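Side-chain contacts in Blr3880 protein (Bradyrhizobium japonicum, PDB 2OOD), which probably catalyses the zinc-dependent hydrolytic deamination of guanine to xanthine and ammonia, and is seen here with guanine and zinc bound: residues Leu127-Thr132 with Arg462-Ser467; Asn157-Ala162 with Asp392-Asn397; Asp341-Gly346 with Val444-Asp449; Leu372-Gly377 with Glu436-Leu441; Glu152-Asn157 with Gly197-Ala202. All blocks are in the same frame, centred on the assembly; numbering follows the deposited sequence.

Contacts 2, 3 and 4 are buried, contact 5 is largely so with S154 at the surface, and contact 1 is only partly buried. Contacts 2 and 5 share N157 and meet through the neighbouring strands 160-166 and 199-205; contact 2 mixes an aliphatic touch with neighbouring cationic groups, whereas contact 5 is held by a hydrogen bond to a carbonyl and a water. Contacts 3 and 4, centres about 11 Å apart, both use helix 434-447 and rely on apolar and aromatic contacts; contact 3 also borders the second subunit extensively. Contact 1 joins the end of helix 113-129 to the C-terminal strand and touches contacts 2 and 5 through L128, and contact 5 also through L463.

Contact 1 of 5, residues Leu127-Thr132 with Arg462-Ser467; sequences LLAAGT and RLYKKS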
# COMPACT_ATOMS: atom_id res chain seq x y z
N LEU A 127 -3.83 15.28 -8.69
CA LEU A 127 -4.78 14.38 -9.33
C LEU A 127 -4.39 14.04 -10.76
O LEU A 127 -4.53 12.90 -11.20
CB LEU A 127 -6.18 15.00 -9.33
CG LEU A 127 -6.98 14.89 -8.04
CD1 LEU A 127 -8.34 15.55 -8.22
CD2 LEU A 127 -7.15 13.43 -7.65
N LEU A 128 -3.90 15.03 -11.50
CA LEU A 128 -3.50 14.82 -12.89
C LEU A 128 -2.23 13.98 -12.99
O LEU A 128 -2.12 13.11 -13.85
CB LEU A 128 -3.32 16.16 -13.60
CG LEU A 128 -4.60 16.97 -13.81
CD1 LEU A 128 -4.22 18.34 -14.34
CD2 LEU A 128 -5.53 16.26 -14.77
N ALA A 129 -1.27 14.26 -12.11
CA ALA A 129 -0.02 13.53 -12.11
C ALA A 129 -0.28 12.11 -11.64
O ALA A 129 0.57 11.24 -11.76
CB ALA A 129 0.97 14.20 -11.20
N ALA A 130 -1.48 11.88 -11.11
CA ALA A 130 -1.85 10.57 -10.60
C ALA A 130 -2.73 9.77 -11.55
O ALA A 130 -2.96 8.59 -11.34
CB ALA A 130 -2.55 10.72 -9.25
N GLY A 131 -3.23 10.41 -12.60
CA GLY A 131 -4.06 9.71 -13.56
C GLY A 131 -5.55 9.99 -13.44
O GLY A 131 -6.33 9.52 -14.27
N THR A 132 -5.94 10.75 -12.43
CA THR A 132 -7.35 11.09 -12.20
C THR A 132 -7.75 12.32 -12.98
O THR A 132 -7.17 13.38 -12.80
CB THR A 132 -7.65 11.36 -10.71
OG1 THR A 132 -7.40 10.17 -9.94
CG2 THR A 132 -9.10 11.76 -10.53
N ARG A 462 -3.45 17.57 -23.89
CA ARG A 462 -2.53 16.96 -22.95
C ARG A 462 -2.16 17.91 -21.81
O ARG A 462 -1.33 18.79 -21.99
CB ARG A 462 -1.24 16.50 -23.63
CG ARG A 462 -0.31 15.77 -22.68
CD ARG A 462 0.93 15.23 -23.37
NE ARG A 462 1.90 16.28 -23.65
CZ ARG A 462 2.97 16.11 -24.44
NH1 ARG A 462 3.19 14.94 -25.02
NH2 ARG A 462 3.81 17.12 -24.63
N LEU A 463 -2.76 17.71 -20.64
CA LEU A 463 -2.49 18.57 -19.49
C LEU A 463 -1.26 18.16 -18.68
O LEU A 463 -0.64 19.00 -18.04
CB LEU A 463 -3.70 18.62 -18.55
CG LEU A 463 -4.80 19.61 -18.93
CD1 LEU A 463 -5.22 19.39 -20.36
CD2 LEU A 463 -5.99 19.46 -17.99
N TYR A 464 -0.89 16.89 -18.73
CA TYR A 464 0.26 16.43 -17.96
C TYR A 464 1.16 15.50 -18.77
O TYR A 464 0.70 14.82 -19.67
CB TYR A 464 -0.22 15.70 -16.71
CG TYR A 464 0.87 14.98 -15.95
CD1 TYR A 464 1.82 15.68 -15.23
CD2 TYR A 464 0.94 13.60 -15.95
CE1 TYR A 464 2.81 15.02 -14.52
CE2 TYR A 464 1.93 12.93 -15.24
CZ TYR A 464 2.86 13.64 -14.53
OH TYR A 464 3.84 12.99 -13.81
N LYS A 465 2.44 15.47 -18.43
CA LYS A 465 3.41 14.62 -19.11
C LYS A 465 4.59 14.40 -18.18
O LYS A 465 5.40 15.30 -17.99
CB LYS A 465 3.86 15.28 -20.42
CG LYS A 465 5.08 14.66 -21.10
CD LYS A 465 4.80 13.29 -21.68
CE LYS A 465 5.99 12.78 -22.49
NZ LYS A 465 5.82 11.37 -22.96
N LYS A 466 4.69 13.21 -17.60
CA LYS A 466 5.78 12.90 -16.67
C LYS A 466 7.13 13.33 -17.24
O LYS A 466 7.46 13.03 -18.39
CB LYS A 466 5.80 11.40 -16.36
CG LYS A 466 6.65 11.04 -15.14
CD LYS A 466 6.69 9.54 -14.84
CE LYS A 466 7.47 8.77 -15.90
NZ LYS A 466 7.52 7.31 -15.62
N SER A 467 7.90 14.04 -16.43
CA SER A 467 9.22 14.53 -16.84
C SER A 467 10.11 13.37 -17.27
O SER A 467 10.55 12.57 -16.43
CB SER A 467 9.89 15.27 -15.69
OG SER A 467 10.20 14.36 -14.64
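Y464 lays the face of its ring on a backbone carbon, the CA of A129, with the A129 methyl group beside it. A129 CA stands 3.7 Å from the ring centroid and only 12° off the ring normal, which meets the definition of a CH-pi contact. The methyl group follows, with A129 CB 3.9 Å from Y464 CZ. The ring is sandwiched, since K466 N lies against its opposite face, nearer the rim. What places it there is the first torsion: CG is anti to the Y464 backbone N (chi1 171°), which carries the ring over the last turn of helix 113-129. Beside it, L128 CB meets Y464 CB at 4.4 Å, and L128 CD1 reaches L463 CD2 at 4.2 Å, so the apolar seam extends to the preceding residue. The helix ends at G131 in a Schellman motif, and L128 O is held by the hydroxyl of T456, on the strand paired with 461-465. A129 also packs on L416 of the second subunit. L463 and Y464 both face T456, and side chains of both consecutive residues therefore point to the helix, as in a classic beta bulge.

Contact 2 of 5, residues Asn157-Ala162 with Asp392-Asn397; sequences NMRVIA and DDKLGN
R159 and L395 have the nearest CA atoms of the two segments, yet these are 9.2 Å apart, so the backbones stay well separated and side chains bridge the gap. R159 reaches across from its side. Its CG is anti to the backbone N (chi1 -179°), the chain runs on extended through chi2, and a bend at chi3 then turns the guanidinium. At that bend, R159 CD rests on a branch of L395, with 3.9 Å to L395 CD1. K394 crosses the arginine at about a right angle; its CB is 4.0 Å from R159 NE, so the root of the lysine passes beside the guanidinium. The far end of the lysine also comes close, with K394 NZ 3.5 Å from R159 NH2, approaching obliquely to the guanidinium plane. R159 NE makes a salt bridge with E403 OE1. L395 also touches T134, near the start of the adjoining strand 132-138. The loop 392-397 thus lies against the N-terminal ends of barrel strands, whereas amidohydrolase active sites open at the C-terminal ends. Two cationic groups this close to one another suggest that the nearby carboxylate of E403 may offset part of their charge, while the aliphatic part of R159 provides the apolar contact with L395.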
# COMPACT_ATOMS: atom_id res chain seq x y z
N ASN A 157 -10.82 22.74 -17.77
CA ASN A 157 -12.00 22.14 -18.38
C ASN A 157 -12.16 20.66 -18.05
O ASN A 157 -12.28 19.82 -18.95
CB ASN A 157 -12.00 22.36 -19.89
CG ASN A 157 -13.40 22.25 -20.48
OD1 ASN A 157 -14.39 22.45 -19.78
ND2 ASN A 157 -13.48 21.96 -21.78
N MSE A 158 -12.17 20.36 -16.76
CA MSE A 158 -12.31 18.99 -16.28
C MSE A 158 -13.70 18.78 -15.72
O MSE A 158 -14.28 19.70 -15.12
CB MSE A 158 -11.30 18.72 -15.18
CG MSE A 158 -9.86 18.92 -15.59
SE MSE A 158 -8.68 18.74 -14.04
CE MSE A 158 -8.82 20.54 -13.32
N ARG A 159 -14.25 17.58 -15.91
CA ARG A 159 -15.57 17.30 -15.35
C ARG A 159 -15.32 17.00 -13.89
O ARG A 159 -14.48 16.17 -13.55
CB ARG A 159 -16.22 16.10 -16.04
CG ARG A 159 -17.60 15.80 -15.49
CD ARG A 159 -18.39 14.93 -16.43
NE ARG A 159 -18.78 15.64 -17.65
CZ ARG A 159 -19.55 16.73 -17.67
NH1 ARG A 159 -20.01 17.24 -16.54
NH2 ARG A 159 -19.86 17.30 -18.83
N VAL A 160 -16.05 17.69 -13.02
CA VAL A 160 -15.87 17.53 -11.59
C VAL A 160 -17.18 17.67 -10.83
O VAL A 160 -18.00 18.53 -11.16
CB VAL A 160 -14.88 18.60 -11.06
CG1 VAL A 160 -14.89 18.61 -9.55
CG2 VAL A 160 -13.49 18.31 -11.58
N ILE A 161 -17.38 16.82 -9.82
CA ILE A 161 -18.57 16.85 -8.97
C ILE A 161 -18.12 17.45 -7.64
O ILE A 161 -17.18 16.95 -7.03
CB ILE A 161 -19.12 15.44 -8.64
CG1 ILE A 161 -19.10 14.52 -9.86
CG2 ILE A 161 -20.56 15.56 -8.15
CD1 ILE A 161 -20.17 14.82 -10.86
N ALA A 162 -18.79 18.50 -7.18
CA ALA A 162 -18.42 19.10 -5.91
C ALA A 162 -19.54 19.95 -5.32
O ALA A 162 -20.59 20.12 -5.94
CB ALA A 162 -17.16 19.94 -6.08
N ASP A 392 -21.89 8.12 -16.91
CA ASP A 392 -21.44 7.17 -17.91
C ASP A 392 -21.89 7.55 -19.31
O ASP A 392 -21.49 6.93 -20.30
CB ASP A 392 -21.90 5.75 -17.56
CG ASP A 392 -23.39 5.66 -17.33
OD1 ASP A 392 -23.91 6.40 -16.47
OD2 ASP A 392 -24.04 4.84 -18.00
N ASP A 393 -22.73 8.58 -19.41
CA ASP A 393 -23.17 9.03 -20.72
C ASP A 393 -22.07 9.93 -21.28
O ASP A 393 -21.88 10.00 -22.49
CB ASP A 393 -24.50 9.80 -20.61
CG ASP A 393 -24.42 10.98 -19.66
OD1 ASP A 393 -23.79 10.84 -18.59
OD2 ASP A 393 -25.00 12.04 -19.98
N LYS A 394 -21.32 10.57 -20.39
CA LYS A 394 -20.22 11.45 -20.79
C LYS A 394 -18.83 10.79 -20.71
O LYS A 394 -17.96 11.08 -21.53
CB LYS A 394 -20.21 12.72 -19.93
CG LYS A 394 -21.47 13.57 -20.02
CD LYS A 394 -21.74 14.04 -21.46
CE LYS A 394 -22.87 15.08 -21.54
NZ LYS A 394 -22.48 16.44 -21.04
N LEU A 395 -18.61 9.91 -19.73
CA LEU A 395 -17.30 9.27 -19.56
C LEU A 395 -17.39 7.77 -19.34
O LEU A 395 -18.48 7.19 -19.33
CB LEU A 395 -16.59 9.89 -18.37
CG LEU A 395 -16.29 11.39 -18.44
CD1 LEU A 395 -15.98 11.93 -17.06
CD2 LEU A 395 -15.14 11.62 -19.41
N GLY A 396 -16.24 7.13 -19.16
CA GLY A 396 -16.24 5.70 -18.91
C GLY A 396 -15.43 4.85 -19.86
O GLY A 396 -14.77 3.90 -19.44
N ASN A 397 -15.50 5.17 -21.14
CA ASN A 397 -14.76 4.44 -22.15
C ASN A 397 -14.62 5.27 -23.42
O ASN A 397 -15.10 6.39 -23.49
CB ASN A 397 -15.42 3.09 -22.46
CG ASN A 397 -16.87 3.21 -22.92
OD1 ASN A 397 -17.41 4.31 -23.05
ND2 ASN A 397 -17.51 2.07 -23.16

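Contact 3 of 5, residues Asp341-Gly346 with Val444-Asp449; sequences DAYKVG and VMMVGD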
# COMPACT_ATOMS: atom_id res chain seq x y z
N ASP A 341 -4.53 -1.46 -2.58
CA ASP A 341 -5.16 -1.78 -1.31
C ASP A 341 -6.53 -2.42 -1.53
O ASP A 341 -6.98 -3.21 -0.71
CB ASP A 341 -5.32 -0.52 -0.45
CG ASP A 341 -4.02 -0.11 0.22
OD1 ASP A 341 -3.00 -0.83 0.09
OD2 ASP A 341 -4.01 0.95 0.89
N ALA A 342 -7.19 -2.09 -2.64
CA ALA A 342 -8.50 -2.66 -2.93
C ALA A 342 -8.39 -4.18 -3.09
O ALA A 342 -9.20 -4.94 -2.57
CB ALA A 342 -9.07 -2.05 -4.20
N TYR A 343 -7.36 -4.61 -3.81
CA TYR A 343 -7.11 -6.02 -4.02
C TYR A 343 -6.79 -6.69 -2.68
O TYR A 343 -7.28 -7.78 -2.39
CB TYR A 343 -5.93 -6.19 -4.99
CG TYR A 343 -5.49 -7.61 -5.22
CD1 TYR A 343 -6.14 -8.43 -6.13
CD2 TYR A 343 -4.43 -8.14 -4.50
CE1 TYR A 343 -5.73 -9.76 -6.32
CE2 TYR A 343 -4.02 -9.46 -4.68
CZ TYR A 343 -4.67 -10.27 -5.59
OH TYR A 343 -4.25 -11.57 -5.76
N LYS A 344 -5.98 -6.04 -1.87
CA LYS A 344 -5.61 -6.58 -0.57
C LYS A 344 -6.81 -6.79 0.34
O LYS A 344 -6.92 -7.83 1.00
CB LYS A 344 -4.57 -5.67 0.10
CG LYS A 344 -3.25 -5.71 -0.63
CD LYS A 344 -2.22 -4.75 -0.09
CE LYS A 344 -0.92 -4.94 -0.86
NZ LYS A 344 0.10 -3.89 -0.61
N VAL A 345 -7.72 -5.83 0.37
CA VAL A 345 -8.93 -5.95 1.19
C VAL A 345 -9.76 -7.13 0.70
O VAL A 345 -10.27 -7.93 1.49
CB VAL A 345 -9.77 -4.66 1.13
CG1 VAL A 345 -11.17 -4.91 1.65
CG2 VAL A 345 -9.10 -3.58 1.94
N GLY A 346 -9.89 -7.25 -0.62
CA GLY A 346 -10.66 -8.33 -1.20
C GLY A 346 -10.07 -9.71 -0.99
O GLY A 346 -10.82 -10.68 -0.87
N VAL A 444 0.72 -3.13 -13.15
CA VAL A 444 0.72 -1.69 -12.93
C VAL A 444 0.14 -1.45 -11.54
O VAL A 444 0.70 -0.71 -10.74
CB VAL A 444 -0.14 -0.96 -13.97
CG1 VAL A 444 -0.47 0.43 -13.47
CG2 VAL A 444 0.60 -0.87 -15.28
N MSE A 445 -0.99 -2.10 -11.27
CA MSE A 445 -1.70 -2.01 -10.00
C MSE A 445 -0.88 -2.44 -8.79
O MSE A 445 -0.72 -1.69 -7.83
CB MSE A 445 -2.94 -2.92 -10.00
CG MSE A 445 -4.16 -2.46 -10.75
SE MSE A 445 -5.47 -3.93 -10.71
CE MSE A 445 -6.99 -3.04 -11.55
N MSE A 446 -0.38 -3.67 -8.84
CA MSE A 446 0.36 -4.26 -7.73
C MSE A 446 1.86 -4.06 -7.63
O MSE A 446 2.39 -3.99 -6.52
CB MSE A 446 0.07 -5.77 -7.68
CG MSE A 446 -1.39 -6.14 -7.86
SE MSE A 446 -2.62 -5.25 -6.62
CE MSE A 446 -1.85 -5.87 -4.93
N VAL A 447 2.57 -3.99 -8.75
CA VAL A 447 4.02 -3.81 -8.68
C VAL A 447 4.46 -2.37 -8.91
O VAL A 447 5.54 -1.98 -8.47
CB VAL A 447 4.74 -4.72 -9.69
CG1 VAL A 447 6.23 -4.67 -9.45
CG2 VAL A 447 4.25 -6.14 -9.55
N GLY A 448 3.62 -1.59 -9.58
CA GLY A 448 3.95 -0.20 -9.84
C GLY A 448 3.15 0.78 -9.00
O GLY A 448 2.53 0.39 -8.01
N ASP A 449 3.17 2.06 -9.39
CA ASP A 449 2.43 3.12 -8.72
C ASP A 449 2.17 4.28 -9.68
O ASP A 449 2.00 4.05 -10.88
CB ASP A 449 3.15 3.61 -7.45
CG ASP A 449 4.64 3.81 -7.66
OD1 ASP A 449 5.01 4.36 -8.71
OD2 ASP A 449 5.43 3.44 -6.76
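Y343 and M446 form a Met-aromatic contact between two helices, 335-352 and 434-447, in the buried part of the amidohydrolase fold that borders the second subunit. The evidence is the position of the selenium of this selenomethionine: M446 SE lies 4.6 Å from the centroid of the Y343 ring and 40° off its normal, an oblique approach. It sits near the root of the ring, 3.8 Å from Y343 CB. The side chains cross at about a right angle, and the CA atoms of the two residues are 8.5 Å apart, so the helices meet here through side chains. M446 covers that distance in a folded form, with bends at chi2 (-54°) and chi3 (-58°) that curl its methyl group back toward the tyrosine. Around the pair, F442 meets the Y343 ring edge-to-face, while F301 of the second subunit touches both Y343 and M446. K344 passes alongside as an extended chain; its NZ makes salt bridges with D340 and with D341 of the second subunit, and D341 answers K344 of that subunit in the same way. Its carbon chain touches the selenomethionine too, with K344 CE 4.3 Å from M446 CE. The tightest approach belongs to that same methyl group: M446 CE lies 3.5 Å from Y343 CD2, on one flank of the ring.

Contact 4 of 5, residues Leu372-Gly377 with Glu436-Leu441; sequences LSPYRG and EAASML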
# COMPACT_ATOMS: atom_id res chain seq x y z
N LEU A 372 -9.94 -9.04 -6.99
CA LEU A 372 -9.92 -7.90 -7.90
C LEU A 372 -8.98 -8.12 -9.07
O LEU A 372 -7.80 -7.81 -8.99
CB LEU A 372 -9.53 -6.63 -7.14
CG LEU A 372 -9.99 -5.33 -7.81
CD1 LEU A 372 -11.51 -5.28 -7.83
CD2 LEU A 372 -9.41 -4.14 -7.07
N SER A 373 -9.51 -8.67 -10.15
CA SER A 373 -8.71 -8.93 -11.34
C SER A 373 -8.38 -7.61 -12.02
O SER A 373 -8.95 -6.57 -11.68
CB SER A 373 -9.49 -9.82 -12.32
OG SER A 373 -10.67 -9.18 -12.75
N PRO A 374 -7.43 -7.63 -12.97
CA PRO A 374 -7.10 -6.37 -13.64
C PRO A 374 -8.33 -5.88 -14.40
O PRO A 374 -8.49 -4.69 -14.64
CB PRO A 374 -5.94 -6.75 -14.54
CG PRO A 374 -6.17 -8.18 -14.81
CD PRO A 374 -6.56 -8.71 -13.46
N TYR A 375 -9.21 -6.81 -14.76
CA TYR A 375 -10.44 -6.47 -15.47
C TYR A 375 -11.42 -5.75 -14.55
O TYR A 375 -11.96 -4.71 -14.91
CB TYR A 375 -11.11 -7.73 -16.01
CG TYR A 375 -10.35 -8.40 -17.12
CD1 TYR A 375 -10.44 -7.94 -18.43
CD2 TYR A 375 -9.53 -9.49 -16.87
CE1 TYR A 375 -9.74 -8.55 -19.46
CE2 TYR A 375 -8.83 -10.11 -17.89
CZ TYR A 375 -8.94 -9.64 -19.18
OH TYR A 375 -8.24 -10.29 -20.19
N ARG A 376 -11.64 -6.32 -13.37
CA ARG A 376 -12.55 -5.74 -12.39
C ARG A 376 -12.02 -4.44 -11.80
O ARG A 376 -12.77 -3.47 -11.62
CB ARG A 376 -12.78 -6.75 -11.25
CG ARG A 376 -13.58 -7.98 -11.65
CD ARG A 376 -13.58 -9.01 -10.54
NE ARG A 376 -14.51 -10.11 -10.81
CZ ARG A 376 -14.63 -11.19 -10.04
NH1 ARG A 376 -13.89 -11.32 -8.96
NH2 ARG A 376 -15.51 -12.13 -10.35
N GLY A 377 -10.72 -4.41 -11.51
CA GLY A 377 -10.12 -3.22 -10.94
C GLY A 377 -10.13 -2.02 -11.85
O GLY A 377 -10.48 -0.92 -11.43
N GLU A 436 -2.76 -10.27 -22.55
CA GLU A 436 -1.44 -9.78 -22.20
C GLU A 436 -1.57 -8.37 -21.66
O GLU A 436 -0.85 -7.98 -20.75
CB GLU A 436 -0.50 -9.79 -23.41
CG GLU A 436 -0.27 -11.17 -24.02
CD GLU A 436 0.88 -11.20 -25.01
OE1 GLU A 436 0.92 -10.34 -25.92
OE2 GLU A 436 1.75 -12.09 -24.88
N ALA A 437 -2.50 -7.60 -22.21
CA ALA A 437 -2.71 -6.23 -21.76
C ALA A 437 -3.21 -6.25 -20.32
O ALA A 437 -2.67 -5.56 -19.46
CB ALA A 437 -3.72 -5.53 -22.67
N ALA A 438 -4.23 -7.06 -20.06
CA ALA A 438 -4.79 -7.17 -18.72
C ALA A 438 -3.70 -7.62 -17.76
O ALA A 438 -3.58 -7.13 -16.64
CB ALA A 438 -5.94 -8.17 -18.72
N SER A 439 -2.90 -8.56 -18.22
CA SER A 439 -1.81 -9.10 -17.43
C SER A 439 -0.81 -8.02 -16.98
O SER A 439 -0.33 -8.05 -15.85
CB SER A 439 -1.12 -10.19 -18.23
OG SER A 439 -0.60 -11.19 -17.39
N MSE A 440 -0.50 -7.07 -17.86
CA MSE A 440 0.44 -6.00 -17.52
C MSE A 440 -0.22 -4.92 -16.66
O MSE A 440 0.46 -4.23 -15.90
CB MSE A 440 0.99 -5.34 -18.79
CG MSE A 440 1.59 -6.30 -19.77
SE MSE A 440 2.51 -5.39 -21.23
CE MSE A 440 3.81 -6.77 -21.65
N LEU A 441 -1.53 -4.77 -16.82
CA LEU A 441 -2.28 -3.79 -16.04
C LEU A 441 -2.33 -4.24 -14.59
O LEU A 441 -2.36 -3.42 -13.67
CB LEU A 441 -3.69 -3.62 -16.60
CG LEU A 441 -3.83 -2.84 -17.91
CD1 LEU A 441 -5.27 -2.88 -18.38
CD2 LEU A 441 -3.38 -1.41 -17.71
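P374 and Y375 make the contact from the start of helix 374-380, and S373, one residue earlier, sets up that start. S373 is the N-cap: its OG accepts from R376 N at 3.1 Å with an N-H...O angle of 164°, and the same hydroxyl is hydrogen-bonded to E26. P374 follows as the first helical residue, and its CA is 5.6 Å from that of A438, close enough for the pyrrolidine ring to rest directly on helix 434-447. P374 CG lies 3.9 Å from A438 CB, and P374 CB approaches A438 O at 3.2 Å; one turn further along that helix, L441 CB lies 4.4 Å from P374 CB. This is a helix start docked on the flank of another helix, where the partner residue is the small A438. Y375 comes next. Its CG sits beside the backbone N and anti to the carbonyl carbon (chi1 -69°), which carries the ring to A438, whose methyl group lies over one ring face. A438 CB is 3.4 Å from Y375 CZ, at the hydroxyl end of the ring. F13 and F15 of strand 11-15 touch the same tyrosine. R376, after giving its backbone N-H to the cap, makes a salt bridge with E368, and G377 N continues the helix by bonding to S373 O at 2.8 Å.

Contact 5 of 5, residues Glu152-Asn157 with Gly197-Ala202; sequences EASRRN and GRNLYA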
# COMPACT_ATOMS: atom_id res chain seq x y z
N GLU A 152 -11.07 26.73 -11.04
CA GLU A 152 -9.80 26.20 -11.53
C GLU A 152 -10.08 24.96 -12.36
O GLU A 152 -9.31 24.59 -13.24
CB GLU A 152 -8.88 25.86 -10.36
CG GLU A 152 -7.57 25.21 -10.78
CD GLU A 152 -6.77 26.06 -11.74
OE1 GLU A 152 -7.14 27.23 -11.95
OE2 GLU A 152 -5.76 25.57 -12.29
N ALA A 153 -11.21 24.31 -12.08
CA ALA A 153 -11.59 23.11 -12.82
C ALA A 153 -12.01 23.55 -14.22
O ALA A 153 -11.81 22.83 -15.19
CB ALA A 153 -12.74 22.39 -12.12
N SER A 154 -12.59 24.74 -14.30
CA SER A 154 -13.03 25.27 -15.59
C SER A 154 -11.85 25.61 -16.50
O SER A 154 -11.87 25.29 -17.69
CB SER A 154 -13.87 26.53 -15.37
OG SER A 154 -15.08 26.20 -14.71
N ARG A 155 -10.82 26.25 -15.95
CA ARG A 155 -9.65 26.61 -16.73
C ARG A 155 -9.00 25.39 -17.37
O ARG A 155 -8.45 25.47 -18.48
CB ARG A 155 -8.62 27.34 -15.86
CG ARG A 155 -9.16 28.59 -15.19
CD ARG A 155 -8.10 29.25 -14.34
NE ARG A 155 -8.70 30.28 -13.51
CZ ARG A 155 -9.09 30.11 -12.25
NH1 ARG A 155 -8.94 28.93 -11.67
NH2 ARG A 155 -9.65 31.10 -11.58
N ARG A 156 -9.07 24.26 -16.68
CA ARG A 156 -8.50 23.03 -17.20
C ARG A 156 -9.59 22.25 -17.92
O ARG A 156 -9.33 21.25 -18.59
CB ARG A 156 -7.91 22.20 -16.06
CG ARG A 156 -7.13 23.03 -15.05
CD ARG A 156 -6.13 22.19 -14.28
NE ARG A 156 -5.59 22.92 -13.14
CZ ARG A 156 -4.57 22.49 -12.40
NH1 ARG A 156 -3.97 21.35 -12.69
NH2 ARG A 156 -4.15 23.21 -11.36
N ASN A 157 -10.82 22.74 -17.77
CA ASN A 157 -12.00 22.14 -18.38
C ASN A 157 -12.16 20.66 -18.05
O ASN A 157 -12.28 19.82 -18.95
CB ASN A 157 -12.00 22.36 -19.89
CG ASN A 157 -13.40 22.25 -20.48
OD1 ASN A 157 -14.39 22.45 -19.78
ND2 ASN A 157 -13.48 21.96 -21.78
N GLY A 197 -20.56 24.24 -18.21
CA GLY A 197 -19.32 23.63 -18.65
C GLY A 197 -19.39 22.19 -18.20
O GLY A 197 -20.45 21.57 -18.30
N ARG A 198 -18.29 21.65 -17.68
CA ARG A 198 -18.30 20.27 -17.21
C ARG A 198 -18.48 20.17 -15.69
O ARG A 198 -18.31 19.10 -15.12
CB ARG A 198 -17.01 19.56 -17.61
CG ARG A 198 -16.73 19.55 -19.11
CD ARG A 198 -15.40 18.89 -19.43
NE ARG A 198 -15.48 17.43 -19.46
CZ ARG A 198 -14.43 16.63 -19.43
NH1 ARG A 198 -13.21 17.15 -19.37
NH2 ARG A 198 -14.58 15.31 -19.48
N ASN A 199 -18.82 21.29 -15.04
CA ASN A 199 -19.04 21.30 -13.59
C ASN A 199 -20.41 20.74 -13.18
O ASN A 199 -21.43 21.11 -13.77
CB ASN A 199 -18.91 22.71 -13.03
CG ASN A 199 -17.48 23.24 -13.06
OD1 ASN A 199 -16.54 22.52 -12.72
ND2 ASN A 199 -17.32 24.49 -13.47
N LEU A 200 -20.43 19.87 -12.17
CA LEU A 200 -21.66 19.27 -11.66
C LEU A 200 -21.70 19.49 -10.16
O LEU A 200 -20.70 19.29 -9.47
CB LEU A 200 -21.68 17.77 -11.98
CG LEU A 200 -21.65 17.43 -13.47
CD1 LEU A 200 -21.52 15.95 -13.67
CD2 LEU A 200 -22.91 17.95 -14.13
N TYR A 201 -22.85 19.90 -9.64
CA TYR A 201 -22.98 20.18 -8.21
C TYR A 201 -23.57 19.04 -7.37
O TYR A 201 -24.49 18.36 -7.79
CB TYR A 201 -23.85 21.42 -8.00
CG TYR A 201 -23.72 21.98 -6.61
CD1 TYR A 201 -22.68 22.83 -6.28
CD2 TYR A 201 -24.61 21.63 -5.61
CE1 TYR A 201 -22.52 23.32 -4.98
CE2 TYR A 201 -24.46 22.10 -4.30
CZ TYR A 201 -23.41 22.95 -4.00
OH TYR A 201 -23.23 23.39 -2.70
N ALA A 202 -23.04 18.86 -6.17
CA ALA A 202 -23.53 17.81 -5.29
C ALA A 202 -23.91 18.37 -3.92
O ALA A 202 -23.07 18.96 -3.24
CB ALA A 202 -22.48 16.72 -5.13
O HOH W 1 -15.92 23.33 -17.51
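R198 overlaps N157 with the aliphatic part of its side chain: R198 CD lies 3.7 Å from N157 OD1, and the amide and guanidinium planes stand 75° apart. A bend at chi3 (81°) then brings the guanidinium round to the backbone, where R198 NH1 donates to N157 O at 2.9 Å with an N-H...O angle of 158°. The carbonyl oxygen lies in the guanidinium plane, and the donor arrives in the carbonyl plane on a lone pair. A water links the same residues, donating to N157 OD1 and accepting from R198 N, each at 2.9 Å. Elsewhere R198 NH2 makes salt bridges with E403 and D405. Next along the chain, the N199 amide extends the contact toward the helix, its OD1 3.8 Å from A153 CB. N157, with positive phi, is the C-prime residue of the Schellman motif ending helix 143-156, and R198 therefore ties a helix end to the start of strand 199-205, at the N-terminal side of the beta/alpha barrel.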